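Local structure of prophage lambdalm01, antigen B (Listeria monocytogenes, 4ACV) at residues L93-H98 with E118-R123; R14-E19 with T79-G84. The protein is a prophage-encoded protein that probably acts as a tail terminator, ending phage tail growth by capping the tube as a hexameric ring. All coordinates share one frame; numbering follows the deposited sequence.

Both contacts illustrate how a fold of helices packed on a mainly antiparallel sheet couples that sheet to the helices on one of its faces. Interaction 2 joins helices 6-21 and 71-83 through apolar side chains; interaction 1 pairs strand 91-99, the next regular element after helix 71-83, with strand 110-123. Their centres lie about 13 Å apart, and the two contacts meet directly. Leu93 CD2 comes to 3.5 Å from Gly84 CA, and Val96 CG2 lies 3.8 Å from Ile81 O. The Leu93 and Val96 side of the strand pair thus rests on the C-terminal end of helix 71-83, while Arg97 and Glu118 occupy the other face of the sheet.

Interaction 1. Residues L93-H98 with E118-R123; sequences LVAVRH and EVSICR
A classic beta bulge interrupts the antiparallel pairing of strands 91-99 and 110-123, with Val94 and Ala95 both opposite Ser120. Ser120 O takes a short, nearly straight bond from Val94 N at 2.7 Å and a weak one from Ala95 N at 3.3 Å. Regular pairing resumes beyond the bulge: Ser120 N bonds to Ala95 O, and Arg97 and Glu118 form a hydrogen-bonded pair through both backbone bonds.

On one face, Leu93 crosses Val119 at about a right angle, its CD1 3.6 Å from Val119 CB, while Val96 CG2 lies alongside Val119 CG1. At the bulge, Val94 CG2 approaches Cys122 SG to 3.4 Å.

The face bearing Ala95, Arg97, Glu118 and Ser120 is largely polar. Arg97 and Glu118 run side by side, and a bend at chi3 (71°) folds the arginine chain back so that Arg97 NH1 reaches Glu118 OE2 at 3.0 Å. This salt bridge has a weak hydrogen bond, with an N-H...O angle of only 120° and the guanidinium and carboxylate planes 73° apart. Arg97 NH1 points almost straight at Ser120 OG, 3.3 Å away and in the guanidinium plane. Arg59 makes a salt bridge to Glu118 OE1, and Glu47 of a neighbouring subunit does so to Arg97 NE. The ion pairs thus reach across a subunit interface, and their opposing charges would be expected to offset one another.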
loop_
_atom_site.group_PDB
_atom_site.type_symbol
_atom_site.label_atom_id
_atom_site.label_comp_id
_atom_site.label_asym_id
_atom_site.label_seq_id
_atom_site.Cartn_x
_atom_site.Cartn_y
_atom_site.Cartn_z
ATOM N N LEU A 93 19.003 -21.795 -14.236
ATOM C CA LEU A 93 17.593 -21.653 -13.920
ATOM C C LEU A 93 17.138 -22.907 -13.176
ATOM O O LEU A 93 17.289 -24.032 -13.661
ATOM C CB LEU A 93 16.778 -21.452 -15.195
ATOM C CG LEU A 93 15.263 -21.404 -15.042
ATOM C CD1 LEU A 93 14.820 -20.126 -14.339
ATOM C CD2 LEU A 93 14.635 -21.515 -16.412
ATOM N N VAL A 94 16.595 -22.705 -11.985
ATOM C CA VAL A 94 16.235 -23.808 -11.108
ATOM C C VAL A 94 14.717 -24.003 -11.028
ATOM O O VAL A 94 14.237 -25.119 -10.834
ATOM C CB VAL A 94 16.827 -23.578 -9.705
ATOM C CG1 VAL A 94 16.139 -24.436 -8.687
ATOM C CG2 VAL A 94 18.313 -23.847 -9.733
ATOM N N ALA A 95 13.962 -22.916 -11.174
ATOM C CA ALA A 95 12.505 -23.008 -11.163
ATOM C C ALA A 95 11.836 -21.860 -11.899
ATOM O O ALA A 95 12.339 -20.735 -11.941
ATOM C CB ALA A 95 11.967 -23.107 -9.732
ATOM N N VAL A 96 10.693 -22.177 -12.487
ATOM C CA VAL A 96 9.844 -21.190 -13.112
ATOM C C VAL A 96 8.450 -21.419 -12.560
ATOM O O VAL A 96 7.989 -22.550 -12.471
ATOM C CB VAL A 96 9.808 -21.367 -14.632
ATOM C CG1 VAL A 96 8.887 -20.330 -15.270
ATOM C CG2 VAL A 96 11.213 -21.288 -15.212
ATOM N N ARG A 97 7.780 -20.350 -12.161
ATOM C CA ARG A 97 6.439 -20.488 -11.650
ATOM C C ARG A 97 5.668 -19.214 -11.956
ATOM O O ARG A 97 6.263 -18.148 -12.161
ATOM C CB ARG A 97 6.460 -20.786 -10.152
ATOM C CG ARG A 97 7.085 -19.686 -9.337
ATOM C CD ARG A 97 7.077 -19.990 -7.842
ATOM N NE ARG A 97 8.012 -21.045 -7.475
ATOM C CZ ARG A 97 9.332 -20.890 -7.430
ATOM N NH1 ARG A 97 9.878 -19.726 -7.760
ATOM N NH2 ARG A 97 10.109 -21.902 -7.074
ATOM N N HIS A 98 4.348 -19.340 -12.040
ATOM C CA HIS A 98 3.503 -18.172 -12.175
ATOM C C HIS A 98 3.456 -17.450 -10.849
ATOM O O HIS A 98 3.327 -18.066 -9.800
ATOM C CB HIS A 98 2.090 -18.553 -12.589
ATOM C CG HIS A 98 2.000 -19.132 -13.960
ATOM N ND1 HIS A 98 2.180 -18.375 -15.096
ATOM C CD2 HIS A 98 1.735 -20.390 -14.382
ATOM C CE1 HIS A 98 2.035 -19.144 -16.160
ATOM N NE2 HIS A 98 1.768 -20.372 -15.753
ATOM N N GLU A 118 7.786 -15.869 -11.893
ATOM C CA GLU A 118 8.913 -15.733 -10.991
ATOM C C GLU A 118 9.897 -16.846 -11.327
ATOM O O GLU A 118 9.504 -18.009 -11.411
ATOM C CB GLU A 118 8.443 -15.871 -9.556
ATOM C CG GLU A 118 9.561 -15.961 -8.550
ATOM C CD GLU A 118 9.042 -16.050 -7.136
ATOM O OE1 GLU A 118 8.742 -14.984 -6.555
ATOM O OE2 GLU A 118 8.922 -17.178 -6.606
ATOM N N VAL A 119 11.165 -16.502 -11.541
ATOM C CA VAL A 119 12.178 -17.534 -11.766
ATOM C C VAL A 119 13.261 -17.562 -10.687
ATOM O O VAL A 119 13.735 -16.522 -10.248
ATOM C CB VAL A 119 12.860 -17.405 -13.140
ATOM C CG1 VAL A 119 11.842 -17.571 -14.258
ATOM C CG2 VAL A 119 13.632 -16.085 -13.239
ATOM N N SER A 120 13.651 -18.767 -10.285
ATOM C CA SER A 120 14.733 -18.957 -9.331
ATOM C C SER A 120 16.006 -19.378 -10.052
ATOM O O SER A 120 16.018 -20.347 -10.809
ATOM C CB SER A 120 14.358 -20.009 -8.295
ATOM O OG SER A 120 13.139 -19.674 -7.662
ATOM N N ILE A 121 17.080 -18.644 -9.805
ATOM C CA ILE A 121 18.333 -18.871 -10.501
ATOM C C ILE A 121 19.461 -19.088 -9.501
ATOM O O ILE A 121 19.618 -18.312 -8.553
ATOM C CB ILE A 121 18.669 -17.676 -11.441
ATOM C CG1 ILE A 121 17.679 -17.632 -12.615
ATOM C CG2 ILE A 121 20.116 -17.748 -11.914
ATOM C CD1 ILE A 121 17.865 -16.466 -13.550
ATOM N N CYS A 122 20.230 -20.156 -9.710
ATOM C CA CYS A 122 21.374 -20.472 -8.857
ATOM C C CYS A 122 22.719 -20.139 -9.509
ATOM O O CYS A 122 22.909 -20.310 -10.714
ATOM C CB CYS A 122 21.349 -21.955 -8.458
ATOM S SG CYS A 122 20.075 -22.363 -7.237
ATOM N N ARG A 123 23.662 -19.679 -8.701
ATOM C CA ARG A 123 25.016 -19.478 -9.196
ATOM C C ARG A 123 26.030 -20.294 -8.409
ATOM O O ARG A 123 25.746 -20.765 -7.311
ATOM C CB ARG A 123 25.383 -18.003 -9.165
ATOM C CG ARG A 123 25.226 -17.362 -7.805
ATOM C CD ARG A 123 25.144 -15.856 -7.955
ATOM N NE ARG A 123 25.464 -15.178 -6.712
ATOM C CZ ARG A 123 24.561 -14.784 -5.824
ATOM N NH1 ARG A 123 23.274 -14.993 -6.056
ATOM N NH2 ARG A 123 24.947 -14.181 -4.706
#

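Interaction 2. Residues R14-E19 with T79-G84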
loop_
_atom_site.group_PDB
_atom_site.type_symbol
_atom_site.label_atom_id
_atom_site.label_comp_id
_atom_site.label_asym_id
_atom_site.label_seq_id
_atom_site.Cartn_x
_atom_site.Cartn_y
_atom_site.Cartn_z
ATOM N N ARG A 14 14.371 -13.652 -24.189
ATOM C CA ARG A 14 14.120 -13.217 -25.560
ATOM C C ARG A 14 14.762 -14.159 -26.574
ATOM O O ARG A 14 14.124 -14.559 -27.547
ATOM C CB ARG A 14 14.623 -11.790 -25.781
ATOM C CG ARG A 14 14.824 -11.430 -27.239
ATOM C CD ARG A 14 15.610 -10.146 -27.396
ATOM N NE ARG A 14 14.871 -9.179 -28.198
ATOM C CZ ARG A 14 14.997 -9.048 -29.514
ATOM N NH1 ARG A 14 15.853 -9.816 -30.176
ATOM N NH2 ARG A 14 14.275 -8.145 -30.172
ATOM N N THR A 15 16.022 -14.511 -26.331
ATOM C CA THR A 15 16.758 -15.437 -27.187
ATOM C C THR A 15 16.100 -16.813 -27.218
ATOM O O THR A 15 15.981 -17.425 -28.281
ATOM C CB THR A 15 18.219 -15.569 -26.725
ATOM O OG1 THR A 15 18.860 -14.299 -26.838
ATOM C CG2 THR A 15 18.970 -16.572 -27.575
ATOM N N MET A 16 15.666 -17.294 -26.054
ATOM C CA MET A 16 14.915 -18.545 -25.992
ATOM C C MET A 16 13.609 -18.465 -26.793
ATOM O O MET A 16 13.299 -19.359 -27.579
ATOM C CB MET A 16 14.632 -18.952 -24.542
ATOM C CG MET A 16 13.907 -20.296 -24.402
ATOM S SD MET A 16 12.115 -20.205 -24.657
ATOM C CE MET A 16 11.655 -19.329 -23.164
ATOM N N LEU A 17 12.843 -17.398 -26.594
ATOM C CA LEU A 17 11.575 -17.265 -27.300
ATOM C C LEU A 17 11.822 -17.211 -28.799
ATOM O O LEU A 17 11.077 -17.803 -29.582
ATOM C CB LEU A 17 10.784 -16.041 -26.815
ATOM C CG LEU A 17 10.237 -16.229 -25.399
ATOM C CD1 LEU A 17 9.540 -14.987 -24.860
ATOM C CD2 LEU A 17 9.306 -17.431 -25.381
ATOM N N GLN A 18 12.887 -16.525 -29.194
ATOM C CA GLN A 18 13.179 -16.353 -30.608
ATOM C C GLN A 18 13.749 -17.618 -31.216
ATOM O O GLN A 18 13.328 -18.034 -32.288
ATOM C CB GLN A 18 14.103 -15.157 -30.839
ATOM C CG GLN A 18 13.507 -13.852 -30.305
ATOM C CD GLN A 18 14.134 -12.609 -30.907
ATOM O OE1 GLN A 18 15.296 -12.620 -31.324
ATOM N NE2 GLN A 18 13.365 -11.524 -30.949
ATOM N N GLU A 19 14.685 -18.248 -30.524
ATOM C CA GLU A 19 15.356 -19.404 -31.101
ATOM C C GLU A 19 14.582 -20.700 -30.909
ATOM O O GLU A 19 14.731 -21.636 -31.689
ATOM C CB GLU A 19 16.789 -19.540 -30.567
ATOM N N THR A 79 4.197 -21.866 -22.052
ATOM C CA THR A 79 4.826 -23.181 -22.022
ATOM C C THR A 79 6.318 -23.111 -22.324
ATOM O O THR A 79 7.125 -23.781 -21.682
ATOM C CB THR A 79 4.163 -24.147 -23.013
ATOM O OG1 THR A 79 2.774 -24.280 -22.693
ATOM C CG2 THR A 79 4.832 -25.519 -22.948
ATOM N N LEU A 80 6.684 -22.299 -23.304
ATOM C CA LEU A 80 8.091 -22.122 -23.624
ATOM C C LEU A 80 8.857 -21.671 -22.384
ATOM O O LEU A 80 9.866 -22.260 -22.015
ATOM C CB LEU A 80 8.261 -21.126 -24.775
ATOM C CG LEU A 80 7.855 -21.710 -26.131
ATOM C CD1 LEU A 80 7.995 -20.695 -27.252
ATOM C CD2 LEU A 80 8.685 -22.949 -26.427
ATOM N N ILE A 81 8.343 -20.644 -21.720
ATOM C CA ILE A 81 9.021 -20.089 -20.567
ATOM C C ILE A 81 9.146 -21.116 -19.434
ATOM O O ILE A 81 10.213 -21.263 -18.832
ATOM C CB ILE A 81 8.332 -18.792 -20.119
ATOM C CG1 ILE A 81 8.593 -17.706 -21.162
ATOM C CG2 ILE A 81 8.810 -18.361 -18.733
ATOM C CD1 ILE A 81 7.887 -16.413 -20.894
ATOM N N GLN A 82 8.063 -21.841 -19.172
ATOM C CA GLN A 82 8.055 -22.912 -18.176
ATOM C C GLN A 82 9.052 -24.055 -18.443
ATOM O O GLN A 82 9.508 -24.716 -17.510
ATOM C CB GLN A 82 6.647 -23.498 -18.047
ATOM C CG GLN A 82 5.665 -22.612 -17.301
ATOM C CD GLN A 82 4.439 -23.380 -16.862
ATOM O OE1 GLN A 82 3.368 -23.231 -17.440
ATOM N NE2 GLN A 82 4.597 -24.224 -15.847
ATOM N N MET A 83 9.364 -24.303 -19.713
ATOM C CA MET A 83 10.372 -25.293 -20.066
ATOM C C MET A 83 11.802 -24.826 -19.778
ATOM O O MET A 83 12.708 -25.641 -19.666
ATOM C CB MET A 83 10.231 -25.673 -21.532
ATOM C CG MET A 83 8.906 -26.354 -21.840
ATOM S SD MET A 83 8.656 -26.521 -23.606
ATOM C CE MET A 83 10.094 -27.495 -24.046
ATOM N N GLY A 84 11.992 -23.514 -19.662
ATOM C CA GLY A 84 13.276 -22.964 -19.297
ATOM C C GLY A 84 13.959 -22.196 -20.409
ATOM O O GLY A 84 13.427 -22.035 -21.505
#
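Met16 reaches from helix 6-21 to the C-terminal turn of helix 71-83, where its thioether end meets both side chains and backbone. Met16 CG lies 3.4 Å from Gly84 O, and Met16 SD is 4.0 Å from Leu80 CB. Met16 CE comes to 3.6 Å from Leu80 O and also touches Ile81 CG1. With CG anti to the backbone N (chi1 -177°), the chain leaves its own helix and then bends at chi2 and chi3, bringing the methyl group over the turn. Beside it, Leu17 uses one branch: Leu17 CD2 packs 3.9 Å from Leu80 CB, near Leu80 CD1, and also touches Ile81.

The shape of the turn sets the place of Gly84 O. Gly84 is the first residue to leave helical angles, and its positive phi (112°) carries the chain out of the helix. No hydrogen bond joins the two segments; this is a buried contact of apolar side chains, in which Met16 also lies against two backbone carbonyl oxygens. The axes pass 10.2 Å apart at an angle of 122°, leaving side chains to bridge the gap. Phe85, just past the turn, also touches Met16, and Ile81 packs on Val96 of strand 91-99, so helix 71-83 lies between helix 6-21 and the sheet at this point.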